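23S rRNA-specific endonuclease VapC20 (Mycobacterium tuberculosis H37Rv, PDB 5WZF) cleaves 23S rRNA within the sarcin-ricin loop as the magnesium-dependent endoribonuclease toxin of a type II toxin-antitoxin system. Local coordinates at residues Phe21-Leu25 with Ala36-Trp40. Residues are numbered along the deposited sequence.
Sequences FWAAL and AKRLW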
ATOM      1  N   PHE B  21      13.000   5.147   4.641  1.00 15.39           N
ATOM      2  CA  PHE B  21      14.248   5.667   4.092  1.00 14.60           C
ATOM      3  C   PHE B  21      14.006   6.519   2.846  1.00 13.26           C
ATOM      4  O   PHE B  21      14.559   7.613   2.732  1.00 14.30           O
ATOM      5  CB  PHE B  21      15.226   4.538   3.762  1.00 16.40           C
ATOM      6  CG  PHE B  21      16.558   5.031   3.262  1.00 16.75           C
ATOM      7  CD1 PHE B  21      17.581   5.319   4.152  1.00 17.60           C
ATOM      8  CD2 PHE B  21      16.775   5.237   1.908  1.00 17.31           C
ATOM      9  CE1 PHE B  21      18.798   5.790   3.699  1.00 20.28           C
ATOM     10  CE2 PHE B  21      17.988   5.712   1.451  1.00 20.20           C
ATOM     11  CZ  PHE B  21      19.001   5.987   2.346  1.00 19.76           C
ATOM     12  N   TRP B  22      13.196   6.016   1.916  1.00 12.73           N
ATOM     13  CA  TRP B  22      12.896   6.763   0.697  1.00 12.69           C
ATOM     14  C   TRP B  22      12.321   8.138   1.022  1.00 13.76           C
ATOM     15  O   TRP B  22      12.670   9.137   0.391  1.00 15.52           O
ATOM     16  CB  TRP B  22      11.897   6.014  -0.191  1.00 13.75           C
ATOM     17  CG  TRP B  22      12.390   4.800  -0.931  1.00 13.37           C
ATOM     18  CD1 TRP B  22      11.764   3.590  -0.996  1.00 14.58           C
ATOM     19  CD2 TRP B  22      13.565   4.686  -1.745  1.00 15.83           C
ATOM     20  NE1 TRP B  22      12.480   2.724  -1.783  1.00 18.94           N
ATOM     21  CE2 TRP B  22      13.591   3.372  -2.259  1.00 17.78           C
ATOM     22  CE3 TRP B  22      14.604   5.559  -2.084  1.00 17.23           C
ATOM     23  CZ2 TRP B  22      14.612   2.910  -3.087  1.00 15.92           C
ATOM     24  CZ3 TRP B  22      15.618   5.098  -2.905  1.00 19.19           C
ATOM     25  CH2 TRP B  22      15.613   3.786  -3.398  1.00 19.32           C
ATOM     26  N   ALA B  23      11.423   8.172   2.003  1.00 17.96           N
ATOM     27  CA  ALA B  23      10.765   9.409   2.406  1.00 18.42           C
ATOM     28  C   ALA B  23      11.759  10.403   2.988  1.00 18.29           C
ATOM     29  O   ALA B  23      11.656  11.604   2.749  1.00 19.01           O
ATOM     30  CB  ALA B  23       9.665   9.122   3.409  1.00 23.37           C
ATOM     31  N   ALA B  24      12.717   9.900   3.760  1.00 15.27           N
ATOM     32  CA  ALA B  24      13.755  10.755   4.320  1.00 16.69           C
ATOM     33  C   ALA B  24      14.689  11.267   3.227  1.00 18.25           C
ATOM     34  O   ALA B  24      15.137  12.409   3.268  1.00 18.88           O
ATOM     35  CB  ALA B  24      14.549  10.008   5.385  1.00 17.07           C
ATOM     36  N   LEU B  25      14.986  10.417   2.252  1.00 16.33           N
ATOM     37  CA  LEU B  25      15.913  10.792   1.188  1.00 19.92           C
ATOM     38  C   LEU B  25      15.281  11.799   0.232  1.00 19.38           C
ATOM     39  O   LEU B  25      15.945  12.727  -0.235  1.00 22.20           O
ATOM     40  CB  LEU B  25      16.377   9.551   0.417  1.00 19.66           C
ATOM     41  CG  LEU B  25      17.549   9.756  -0.544  1.00 19.16           C
ATOM     42  CD1 LEU B  25      18.798  10.173   0.223  1.00 21.22           C
ATOM     43  CD2 LEU B  25      17.808   8.494  -1.353  1.00 22.45           C
ATOM     44  N   ALA B  36      20.026  10.039   5.859  1.00 20.95           N
ATOM     45  CA  ALA B  36      19.673   9.267   4.671  1.00 19.95           C
ATOM     46  C   ALA B  36      20.695   9.459   3.552  1.00 20.01           C
ATOM     47  O   ALA B  36      21.114   8.493   2.913  1.00 19.09           O
ATOM     48  CB  ALA B  36      18.279   9.649   4.183  1.00 17.99           C
ATOM     49  N   LYS B  37      21.097  10.705   3.316  1.00 20.80           N
ATOM     50  CA  LYS B  37      22.049  10.996   2.249  1.00 21.03           C
ATOM     51  C   LYS B  37      23.401  10.344   2.510  1.00 23.75           C
ATOM     52  O   LYS B  37      24.050   9.858   1.584  1.00 24.50           O
ATOM     53  CB  LYS B  37      22.224  12.507   2.067  1.00 24.10           C
ATOM     54  CG  LYS B  37      21.046  13.183   1.386  1.00 28.17           C
ATOM     55  CD  LYS B  37      21.433  14.548   0.836  1.00 35.86           C
ATOM     56  CE  LYS B  37      21.932  15.469   1.932  1.00 39.09           C
ATOM     57  NZ  LYS B  37      22.231  16.829   1.406  1.00 44.11           N
ATOM     58  N   ARG B  38      23.822  10.328   3.771  1.00 25.15           N
ATOM     59  CA  ARG B  38      25.090   9.702   4.133  1.00 27.27           C
ATOM     60  C   ARG B  38      25.026   8.195   3.903  1.00 26.35           C
ATOM     61  O   ARG B  38      25.963   7.599   3.369  1.00 28.11           O
ATOM     62  CB  ARG B  38      25.453  10.004   5.590  1.00 31.54           C
ATOM     63  CG  ARG B  38      25.818  11.461   5.845  1.00 42.10           C
ATOM     64  CD  ARG B  38      26.475  11.646   7.208  1.00 52.04           C
ATOM     65  NE  ARG B  38      25.582  11.307   8.313  1.00 57.19           N
ATOM     66  CZ  ARG B  38      24.725  12.157   8.868  1.00 61.66           C
ATOM     67  NH1 ARG B  38      24.641  13.404   8.424  1.00 62.29           N
ATOM     68  NH2 ARG B  38      23.951  11.762   9.871  1.00 64.19           N
ATOM     69  N   LEU B  39      23.915   7.584   4.303  1.00 24.18           N
ATOM     70  CA  LEU B  39      23.713   6.156   4.092  1.00 25.83           C
ATOM     71  C   LEU B  39      23.651   5.814   2.608  1.00 27.41           C
ATOM     72  O   LEU B  39      24.188   4.795   2.174  1.00 26.23           O
ATOM     73  CB  LEU B  39      22.432   5.685   4.782  1.00 26.07           C
ATOM     74  CG  LEU B  39      22.516   5.515   6.297  1.00 25.88           C
ATOM     75  CD1 LEU B  39      21.131   5.287   6.887  1.00 27.49           C
ATOM     76  CD2 LEU B  39      23.445   4.363   6.633  1.00 26.85           C
ATOM     77  N   TRP B  40      22.977   6.664   1.841  1.00 25.46           N
ATOM     78  CA  TRP B  40      22.850   6.469   0.402  1.00 21.64           C
ATOM     79  C   TRP B  40      24.218   6.472  -0.273  1.00 25.96           C
ATOM     80  O   TRP B  40      24.451   5.734  -1.231  1.00 28.58           O
ATOM     81  CB  TRP B  40      21.960   7.556  -0.202  1.00 21.89           C
ATOM     82  CG  TRP B  40      21.553   7.294  -1.618  1.00 25.13           C
ATOM     83  CD1 TRP B  40      21.904   8.021  -2.719  1.00 30.56           C
ATOM     84  CD2 TRP B  40      20.717   6.232  -2.087  1.00 27.43           C
ATOM     85  NE1 TRP B  40      21.337   7.474  -3.845  1.00 31.40           N
ATOM     86  CE2 TRP B  40      20.604   6.375  -3.484  1.00 28.78           C
ATOM     87  CE3 TRP B  40      20.053   5.171  -1.461  1.00 25.19           C
ATOM     88  CZ2 TRP B  40      19.853   5.500  -4.266  1.00 30.45           C
ATOM     89  CZ3 TRP B  40      19.308   4.304  -2.237  1.00 29.02           C
ATOM     90  CH2 TRP B  40      19.216   4.474  -3.627  1.00 31.57           C
TER
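Two short helices meet here at a steep angle: the axes of segments 21-25 and 36-40 pass 9.7 Å apart, at 109°. No hydrogen bond links the two segments, so shape does the work. A small bump, Ala-36, points its methyl at helix 21-25 and settles among Phe-21, Ala-24 and Leu-25: its CB lies 3.9 Å from Ala-24 CB, 3.9 Å from Leu-25 N and 4.0 Å from Leu-25 CD1. Alanine suits this place because its short side chain takes little room: the CA atoms of Leu-25 and Ala-36 lie 5.3 Å apart.

Where the helices diverge, long side chains fill the gap. Phe-21, whose flat ring fits a thin slot, slides in alongside helix 36-40, with CZ 3.3 Å from Ala-36 O, CE1 at its edge 3.8 Å from Leu-39 CB and CE2 3.6 Å from Trp-40 CE3. Trp-40 extends a broad indole toward helix 19-25, and Leu-25 lays a methyl over one face in a CH-pi contact, Leu-25 CD2 standing 4.0 Å from the centroid of the five-membered ring. The indole is also long enough to touch Trp-22, CH2 to CH2 at 3.7 Å; Trp-22 itself turns its polar NE1 to Thr-49 and packs on helix 51-63. At the solvent side, Lys-37 lends its aliphatic stem to Leu-25 (CG to CD1, 3.9 Å).

Helix 19-25 directly follows strand 14-17 of the parallel sheet. The contact thus packs together the first two helices of a PIN domain, with its Phe-21 end close to Asp-18, a predicted magnesium ligand.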